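Local coordinates for uricase (Arthrobacter globiformis, PDB 2YZC), which catalyses the oxidation of uric acid by molecular oxygen to 5-hydroxyisourate, a step on the way to allantoin, at residues 34-38 with 117-123; 130-135 with 147-153. One frame throughout, in Å; residues are numbered along the deposited sequence.

Contact 1: 34-38 with 117-123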
ATOM      1  N   THR A  34     -11.940 -27.271  23.615  1.00 38.93           N
ATOM      2  CA  THR A  34     -11.794 -28.629  23.113  1.00 38.04           C
ATOM      3  C   THR A  34     -10.647 -28.625  22.114  1.00 36.34           C
ATOM      4  O   THR A  34     -10.064 -27.577  21.838  1.00 36.19           O
ATOM      5  CB  THR A  34     -13.070 -29.109  22.395  1.00 39.76           C
ATOM      6  OG1 THR A  34     -13.342 -28.254  21.277  1.00 41.02           O
ATOM      7  CG2 THR A  34     -14.257 -29.088  23.348  1.00 41.33           C
ATOM      8  N   ALA A  35     -10.328 -29.794  21.572  1.00 33.28           N
ATOM      9  CA  ALA A  35      -9.247 -29.914  20.600  1.00 32.22           C
ATOM     10  C   ALA A  35      -9.592 -29.188  19.300  1.00 30.05           C
ATOM     11  O   ALA A  35      -8.716 -28.907  18.486  1.00 30.19           O
ATOM     12  CB  ALA A  35      -8.968 -31.384  20.320  1.00 32.14           C
ATOM     13  N   ARG A  36     -10.873 -28.889  19.118  1.00 29.44           N
ATOM     14  CA  ARG A  36     -11.364 -28.200  17.925  1.00 28.31           C
ATOM     15  C   ARG A  36     -11.275 -26.687  18.158  1.00 26.55           C
ATOM     16  O   ARG A  36     -12.232 -26.074  18.626  1.00 25.02           O
ATOM     17  CB  ARG A  36     -12.823 -28.606  17.679  1.00 29.30           C
ATOM     18  CG  ARG A  36     -13.433 -28.135  16.370  1.00 29.21           C
ATOM     19  CD  ARG A  36     -12.841 -28.866  15.173  1.00 30.40           C
ATOM     20  NE  ARG A  36     -13.677 -28.711  13.984  1.00 29.73           N
ATOM     21  CZ  ARG A  36     -13.331 -29.115  12.766  1.00 28.48           C
ATOM     22  NH1 ARG A  36     -12.158 -29.702  12.566  1.00 27.12           N
ATOM     23  NH2 ARG A  36     -14.159 -28.929  11.749  1.00 27.82           N
ATOM     24  N   HIS A  37     -10.129 -26.094  17.831  1.00 23.56           N
ATOM     25  CA  HIS A  37      -9.919 -24.661  18.030  1.00 23.37           C
ATOM     26  C   HIS A  37     -10.704 -23.762  17.078  1.00 22.94           C
ATOM     27  O   HIS A  37     -10.998 -24.138  15.945  1.00 22.35           O
ATOM     28  CB  HIS A  37      -8.427 -24.311  17.903  1.00 22.61           C
ATOM     29  CG  HIS A  37      -7.560 -24.919  18.961  1.00 24.10           C
ATOM     30  ND1 HIS A  37      -6.233 -24.579  19.118  1.00 23.17           N
ATOM     31  CD2 HIS A  37      -7.817 -25.865  19.898  1.00 23.79           C
ATOM     32  CE1 HIS A  37      -5.710 -25.287  20.103  1.00 22.96           C
ATOM     33  NE2 HIS A  37      -6.650 -26.074  20.593  1.00 25.61           N
ATOM     34  N   GLU A  38     -11.034 -22.568  17.559  1.00 23.96           N
ATOM     35  CA  GLU A  38     -11.744 -21.564  16.772  1.00 24.47           C
ATOM     36  C   GLU A  38     -10.882 -20.303  16.807  1.00 23.71           C
ATOM     37  O   GLU A  38     -10.188 -20.042  17.798  1.00 20.90           O
ATOM     38  CB  GLU A  38     -13.118 -21.248  17.374  1.00 27.30           C
ATOM     39  CG  GLU A  38     -14.082 -22.424  17.459  1.00 33.82           C
ATOM     40  CD  GLU A  38     -14.331 -23.089  16.119  1.00 38.52           C
ATOM     41  OE1 GLU A  38     -14.483 -22.370  15.106  1.00 41.46           O
ATOM     42  OE2 GLU A  38     -14.385 -24.338  16.076  1.00 43.96           O
ATOM     43  N   ARG A 117     -10.371 -23.443   7.777  1.00 21.97           N
ATOM     44  CA  ARG A 117      -9.524 -24.525   8.264  1.00 21.66           C
ATOM     45  C   ARG A 117      -8.801 -25.128   7.074  1.00 21.70           C
ATOM     46  O   ARG A 117      -9.313 -25.107   5.954  1.00 21.96           O
ATOM     47  CB  ARG A 117     -10.360 -25.621   8.933  1.00 22.41           C
ATOM     48  CG  ARG A 117     -11.033 -25.215  10.230  1.00 23.42           C
ATOM     49  CD  ARG A 117     -11.845 -26.370  10.819  1.00 25.07           C
ATOM     50  NE  ARG A 117     -12.609 -25.917  11.976  1.00 25.43           N
ATOM     51  CZ  ARG A 117     -12.085 -25.688  13.177  1.00 26.05           C
ATOM     52  NH1 ARG A 117     -10.790 -25.884  13.393  1.00 23.48           N
ATOM     53  NH2 ARG A 117     -12.855 -25.234  14.156  1.00 26.37           N
ATOM     54  N   ILE A 118      -7.603 -25.651   7.311  1.00 22.35           N
ATOM     55  CA  ILE A 118      -6.839 -26.297   6.253  1.00 23.22           C
ATOM     56  C   ILE A 118      -7.265 -27.765   6.289  1.00 25.12           C
ATOM     57  O   ILE A 118      -7.004 -28.465   7.264  1.00 24.49           O
ATOM     58  CB  ILE A 118      -5.317 -26.198   6.507  1.00 24.66           C
ATOM     59  CG1 ILE A 118      -4.868 -24.730   6.448  1.00 23.89           C
ATOM     60  CG2 ILE A 118      -4.565 -27.052   5.485  1.00 23.79           C
ATOM     61  CD1 ILE A 118      -3.391 -24.504   6.771  1.00 23.06           C
ATOM     62  N   ASN A 119      -7.944 -28.220   5.242  1.00 26.91           N
ATOM     63  CA  ASN A 119      -8.416 -29.605   5.175  1.00 30.08           C
ATOM     64  C   ASN A 119      -9.147 -30.019   6.450  1.00 30.02           C
ATOM     65  O   ASN A 119      -8.919 -31.109   6.974  1.00 30.75           O
ATOM     66  CB  ASN A 119      -7.246 -30.565   4.945  1.00 34.05           C
ATOM     67  CG  ASN A 119      -6.463 -30.240   3.695  1.00 38.08           C
ATOM     68  OD1 ASN A 119      -7.031 -30.086   2.614  1.00 39.48           O
ATOM     69  ND2 ASN A 119      -5.144 -30.146   3.833  1.00 40.34           N
ATOM     70  N   ASP A 120     -10.003 -29.135   6.954  1.00 29.20           N
ATOM     71  CA  ASP A 120     -10.791 -29.393   8.156  1.00 29.72           C
ATOM     72  C   ASP A 120      -9.957 -29.674   9.411  1.00 28.69           C
ATOM     73  O   ASP A 120     -10.446 -30.281  10.364  1.00 27.89           O
ATOM     74  CB  ASP A 120     -11.748 -30.563   7.895  1.00 33.11           C
ATOM     75  CG  ASP A 120     -12.925 -30.580   8.848  1.00 36.20           C
ATOM     76  OD1 ASP A 120     -13.575 -29.523   9.007  1.00 38.06           O
ATOM     77  OD2 ASP A 120     -13.208 -31.650   9.432  1.00 39.73           O
ATOM     78  N   HIS A 121      -8.706 -29.223   9.410  1.00 27.52           N
ATOM     79  CA  HIS A 121      -7.798 -29.425  10.541  1.00 25.41           C
ATOM     80  C   HIS A 121      -8.338 -28.776  11.820  1.00 24.42           C
ATOM     81  O   HIS A 121      -9.002 -27.743  11.765  1.00 23.32           O
ATOM     82  CB  HIS A 121      -6.419 -28.848  10.197  1.00 26.52           C
ATOM     83  CG  HIS A 121      -5.315 -29.338  11.081  1.00 26.03           C
ATOM     84  ND1 HIS A 121      -5.167 -28.927  12.388  1.00 26.70           N
ATOM     85  CD2 HIS A 121      -4.316 -30.222  10.848  1.00 27.16           C
ATOM     86  CE1 HIS A 121      -4.125 -29.538  12.924  1.00 26.19           C
ATOM     87  NE2 HIS A 121      -3.590 -30.329  12.010  1.00 28.32           N
ATOM     88  N   ASP A 122      -8.045 -29.385  12.966  1.00 22.12           N
ATOM     89  CA  ASP A 122      -8.507 -28.876  14.254  1.00 24.15           C
ATOM     90  C   ASP A 122      -7.868 -27.558  14.682  1.00 21.76           C
ATOM     91  O   ASP A 122      -8.494 -26.777  15.400  1.00 20.68           O
ATOM     92  CB  ASP A 122      -8.268 -29.915  15.357  1.00 26.23           C
ATOM     93  CG  ASP A 122      -9.273 -31.058  15.319  1.00 31.73           C
ATOM     94  OD1 ASP A 122      -9.041 -32.068  16.017  1.00 33.43           O
ATOM     95  OD2 ASP A 122     -10.295 -30.948  14.604  1.00 32.07           O
ATOM     96  N   HIS A 123      -6.630 -27.311  14.265  1.00 20.47           N
ATOM     97  CA  HIS A 123      -5.964 -26.072  14.663  1.00 21.57           C
ATOM     98  C   HIS A 123      -4.990 -25.470  13.648  1.00 20.04           C
ATOM     99  O   HIS A 123      -3.992 -24.868  14.034  1.00 21.59           O
ATOM    100  CB  HIS A 123      -5.244 -26.268  16.006  1.00 22.89           C
ATOM    101  CG  HIS A 123      -4.217 -27.359  15.999  1.00 25.08           C
ATOM    102  ND1 HIS A 123      -4.465 -28.618  16.503  1.00 25.88           N
ATOM    103  CD2 HIS A 123      -2.935 -27.375  15.560  1.00 26.57           C
ATOM    104  CE1 HIS A 123      -3.380 -29.363  16.376  1.00 26.92           C
ATOM    105  NE2 HIS A 123      -2.437 -28.632  15.808  1.00 28.14           N
TER
HETATM  106  O   HOH W   1      -6.054 -29.398  18.501  1.00 27.02           O

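Contact 2: 130-135 with 147-153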
ATOM      1  N   SER A 130     -10.764 -12.602   0.645  1.00 17.49           N
ATOM      2  CA  SER A 130     -11.697 -12.097  -0.359  1.00 18.86           C
ATOM      3  C   SER A 130     -12.676 -11.019   0.083  1.00 19.37           C
ATOM      4  O   SER A 130     -13.339 -10.409  -0.749  1.00 19.01           O
ATOM      5  CB  SER A 130     -12.439 -13.271  -0.987  1.00 20.31           C
ATOM      6  OG  SER A 130     -11.487 -14.156  -1.558  1.00 21.05           O
ATOM      7  N   GLU A 131     -12.760 -10.783   1.387  1.00 17.52           N
ATOM      8  CA  GLU A 131     -13.635  -9.750   1.919  1.00 19.32           C
ATOM      9  C   GLU A 131     -13.263  -9.482   3.368  1.00 17.62           C
ATOM     10  O   GLU A 131     -12.661 -10.323   4.025  1.00 17.93           O
ATOM     11  CB  GLU A 131     -15.099 -10.185   1.853  1.00 21.07           C
ATOM     12  CG  GLU A 131     -15.446 -11.298   2.823  1.00 24.71           C
ATOM     13  CD  GLU A 131     -16.814 -11.888   2.570  1.00 28.68           C
ATOM     14  OE1 GLU A 131     -17.046 -12.386   1.444  1.00 27.98           O
ATOM     15  OE2 GLU A 131     -17.655 -11.856   3.496  1.00 27.94           O
ATOM     16  N   VAL A 132     -13.628  -8.299   3.846  1.00 18.19           N
ATOM     17  CA  VAL A 132     -13.380  -7.902   5.219  1.00 17.36           C
ATOM     18  C   VAL A 132     -14.710  -7.395   5.756  1.00 19.28           C
ATOM     19  O   VAL A 132     -15.405  -6.620   5.090  1.00 17.63           O
ATOM     20  CB  VAL A 132     -12.336  -6.774   5.315  1.00 16.67           C
ATOM     21  CG1 VAL A 132     -12.224  -6.294   6.755  1.00 18.23           C
ATOM     22  CG2 VAL A 132     -10.970  -7.282   4.832  1.00 18.26           C
ATOM     23  N   ARG A 133     -15.063  -7.854   6.951  1.00 18.01           N
ATOM     24  CA  ARG A 133     -16.306  -7.457   7.597  1.00 17.63           C
ATOM     25  C   ARG A 133     -16.017  -6.320   8.573  1.00 18.68           C
ATOM     26  O   ARG A 133     -14.986  -6.323   9.253  1.00 17.23           O
ATOM     27  CB  ARG A 133     -16.906  -8.661   8.325  1.00 19.29           C
ATOM     28  CG  ARG A 133     -18.087  -8.357   9.239  1.00 19.98           C
ATOM     29  CD  ARG A 133     -18.659  -9.656   9.788  1.00 19.97           C
ATOM     30  NE  ARG A 133     -19.661  -9.431  10.824  1.00 21.25           N
ATOM     31  CZ  ARG A 133     -20.306 -10.403  11.463  1.00 21.81           C
ATOM     32  NH1 ARG A 133     -20.059 -11.673  11.166  1.00 18.64           N
ATOM     33  NH2 ARG A 133     -21.183 -10.105  12.414  1.00 20.20           N
ATOM     34  N   THR A 134     -16.924  -5.348   8.637  1.00 16.16           N
ATOM     35  CA  THR A 134     -16.737  -4.214   9.524  1.00 17.97           C
ATOM     36  C   THR A 134     -17.938  -3.990  10.434  1.00 18.41           C
ATOM     37  O   THR A 134     -19.053  -4.412  10.133  1.00 16.78           O
ATOM     38  CB  THR A 134     -16.500  -2.911   8.727  1.00 21.17           C
ATOM     39  OG1 THR A 134     -17.690  -2.566   8.003  1.00 20.23           O
ATOM     40  CG2 THR A 134     -15.354  -3.085   7.742  1.00 23.90           C
ATOM     41  N   ALA A 135     -17.691  -3.321  11.553  1.00 18.39           N
ATOM     42  CA  ALA A 135     -18.744  -2.994  12.503  1.00 18.16           C
ATOM     43  C   ALA A 135     -18.335  -1.706  13.199  1.00 18.94           C
ATOM     44  O   ALA A 135     -17.167  -1.513  13.540  1.00 18.60           O
ATOM     45  CB  ALA A 135     -18.924  -4.122  13.526  1.00 17.93           C
ATOM     46  N   VAL A 147     -23.551   0.033  12.870  1.00 19.34           N
ATOM     47  CA  VAL A 147     -23.454  -0.028  11.416  1.00 19.20           C
ATOM     48  C   VAL A 147     -22.501  -1.170  11.073  1.00 19.35           C
ATOM     49  O   VAL A 147     -21.342  -1.155  11.487  1.00 20.94           O
ATOM     50  CB  VAL A 147     -22.885   1.289  10.821  1.00 18.02           C
ATOM     51  CG1 VAL A 147     -22.504   1.092   9.350  1.00 18.15           C
ATOM     52  CG2 VAL A 147     -23.914   2.409  10.947  1.00 16.98           C
ATOM     53  N   ALA A 148     -22.995  -2.167  10.342  1.00 18.89           N
ATOM     54  CA  ALA A 148     -22.159  -3.290   9.930  1.00 17.96           C
ATOM     55  C   ALA A 148     -21.858  -3.088   8.455  1.00 18.99           C
ATOM     56  O   ALA A 148     -22.550  -2.337   7.777  1.00 17.23           O
ATOM     57  CB  ALA A 148     -22.894  -4.618  10.144  1.00 18.29           C
ATOM     58  N   GLY A 149     -20.821  -3.742   7.949  1.00 17.44           N
ATOM     59  CA  GLY A 149     -20.512  -3.563   6.548  1.00 16.83           C
ATOM     60  C   GLY A 149     -19.579  -4.605   5.982  1.00 18.52           C
ATOM     61  O   GLY A 149     -19.120  -5.512   6.680  1.00 17.53           O
ATOM     62  N   ILE A 150     -19.310  -4.469   4.693  1.00 18.98           N
ATOM     63  CA  ILE A 150     -18.415  -5.378   4.004  1.00 20.73           C
ATOM     64  C   ILE A 150     -17.573  -4.530   3.067  1.00 20.91           C
ATOM     65  O   ILE A 150     -18.031  -3.504   2.560  1.00 20.66           O
ATOM     66  CB  ILE A 150     -19.206  -6.434   3.200  1.00 21.47           C
ATOM     67  CG1 ILE A 150     -18.244  -7.451   2.577  1.00 23.39           C
ATOM     68  CG2 ILE A 150     -20.032  -5.754   2.120  1.00 20.96           C
ATOM     69  CD1 ILE A 150     -18.946  -8.641   1.951  1.00 23.08           C
ATOM     70  N   GLU A 151     -16.329  -4.937   2.860  1.00 20.71           N
ATOM     71  CA  GLU A 151     -15.455  -4.203   1.965  1.00 21.94           C
ATOM     72  C   GLU A 151     -14.438  -5.153   1.358  1.00 21.55           C
ATOM     73  O   GLU A 151     -14.292  -6.288   1.815  1.00 19.52           O
ATOM     74  CB  GLU A 151     -14.748  -3.067   2.716  1.00 23.34           C
ATOM     75  CG  GLU A 151     -13.850  -3.508   3.859  1.00 28.77           C
ATOM     76  CD  GLU A 151     -13.427  -2.343   4.744  1.00 33.62           C
ATOM     77  OE1 GLU A 151     -12.466  -2.496   5.531  1.00 34.14           O
ATOM     78  OE2 GLU A 151     -14.064  -1.273   4.658  1.00 35.73           O
ATOM     79  N   GLY A 152     -13.775  -4.695   0.302  1.00 22.11           N
ATOM     80  CA  GLY A 152     -12.759  -5.505  -0.348  1.00 22.72           C
ATOM     81  C   GLY A 152     -13.273  -6.699  -1.126  1.00 22.52           C
ATOM     82  O   GLY A 152     -12.497  -7.582  -1.489  1.00 23.71           O
ATOM     83  N   LEU A 153     -14.576  -6.737  -1.383  1.00 23.12           N
ATOM     84  CA  LEU A 153     -15.173  -7.837  -2.132  1.00 22.84           C
ATOM     85  C   LEU A 153     -15.324  -7.440  -3.600  1.00 24.00           C
ATOM     86  O   LEU A 153     -16.286  -6.771  -3.981  1.00 24.24           O
ATOM     87  CB  LEU A 153     -16.536  -8.197  -1.542  1.00 24.39           C
ATOM     88  CG  LEU A 153     -17.333  -9.286  -2.261  1.00 25.48           C
ATOM     89  CD1 LEU A 153     -16.503 -10.549  -2.415  1.00 26.11           C
ATOM     90  CD2 LEU A 153     -18.601  -9.567  -1.470  1.00 28.02           C
TER
HETATM   91  O   HOH W   2     -19.340  -0.791   9.508  1.00 21.65           O

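Contact 1: 34-38 with 117-123
Arg36 and Arg117 stack their guanidinium groups where two loops of the antiparallel T-fold sheet meet at the surface. One loop links strands 13-31 and 38-50. The other follows strand 103-117 and includes a type I' beta turn from Ile118 to His121. The guanidinium centres lie 3.7 Å apart with planes at 14°, and NE of Arg117 sits over the middle of the Arg36 group. Carboxylates around both rims probably offset the like charges.

Salt bridges meet the edges of both groups. Arg36 NH2 reaches Asp120 OD1 at 2.9 Å, almost straight, from above the carboxylate plane. Arg36 NH1 meets Asp122 OD2 nearly end-on along the C-O bond, the guanidinium and carboxylate planes being almost perpendicular. Arg36 gets there with CG anti to the backbone N (chi1 -172°) and a bend at chi2. Glu38 OE2 pairs with Arg117 NH2 at 2.6 Å. Without the Arg36 guanidinium, as with an alanine here, Asp120 and Asp122 would probably lose their shared positive partner, and one face of the Arg117 group would be uncovered.

Hydrogen bonds to backbone carbonyls add to this. Arg36 NH1 also donates to Asp120 O, and Arg117 NH2 to His37 O. The His37 ring packs on His123 CB, and its ND1 is hydrogen-bonded to Ser158 OG of the second subunit. A water donates to Ala35 O at 2.7 Å and is also hydrogen-bonded with His123 ND1 at 2.7 Å.

Contact 2: 130-135 with 147-153
Strands 131-140 and 143-157 form an antiparallel beta hairpin near the centre of the chain, and Val132 to Ala135 pair with Glu151 to Ala148 within it. The hairpin belongs to the large antiparallel sheet of the tunnelling fold (T-fold) that uricases share. Strand 103-117 adjoins it on one side and strand 182-192 on the other.

Four backbone bonds, each 2.9 Å between N and O, join the hydrogen-bonded pairs Val132-Glu151 and Thr134-Gly149. They alternate with the non-hydrogen-bonded pairs Arg133-Ile150 and Ala135-Ala148. At these, CA-H...O contacts fill in, such as Ile150 CA to Val132 O at 3.4 Å.

On the face with Val132 and Thr134, the Glu151 side chain runs obliquely past Val132 and at about a right angle to Thr134. Its CG packs on Val132 CB at 3.9 Å, and Thr134 CG2 meets the carboxylate carbon CD at 3.6 Å. Glu151 OE2 forms a salt bridge with Arg189. Gly149 gives Thr134 room, since a CB there would clash with OG1.

On the other face, with CG1 anti to the backbone N (chi1 -175°) and the chain extended, Ile150 brings CD1 to the Glu131 carboxylate, 3.8 Å from OE2. Glu131 is held from helix 199-216 by Tyr203 and Arg207, while Arg133 forms salt bridges with Asp200 and Glu86. A water hydrogen-bonds with Thr134 OG1 (2.9 Å) and donates to Val147 O (2.8 Å).

Overall arrangement
Contact 1 is a surface contact between loops, its centre about 28 Å from the chain centre. Contact 2 is buried, its centre about 4 Å from the same point. Their centres are 24 Å apart and they do not touch. Strand 103-117 links them: it runs into the loop of contact 1 and pairs with strand 131-140 of contact 2. At the surface, side-chain charges do most of the joining across the segments. In the core, backbone bonds join the strands, and the charged side chains find their salt-bridge partners elsewhere, on helices and a neighbouring strand. Both contacts also reach the second subunit, contact 1 through His37 and His123 and contact 2 through Ser130 and Gly152.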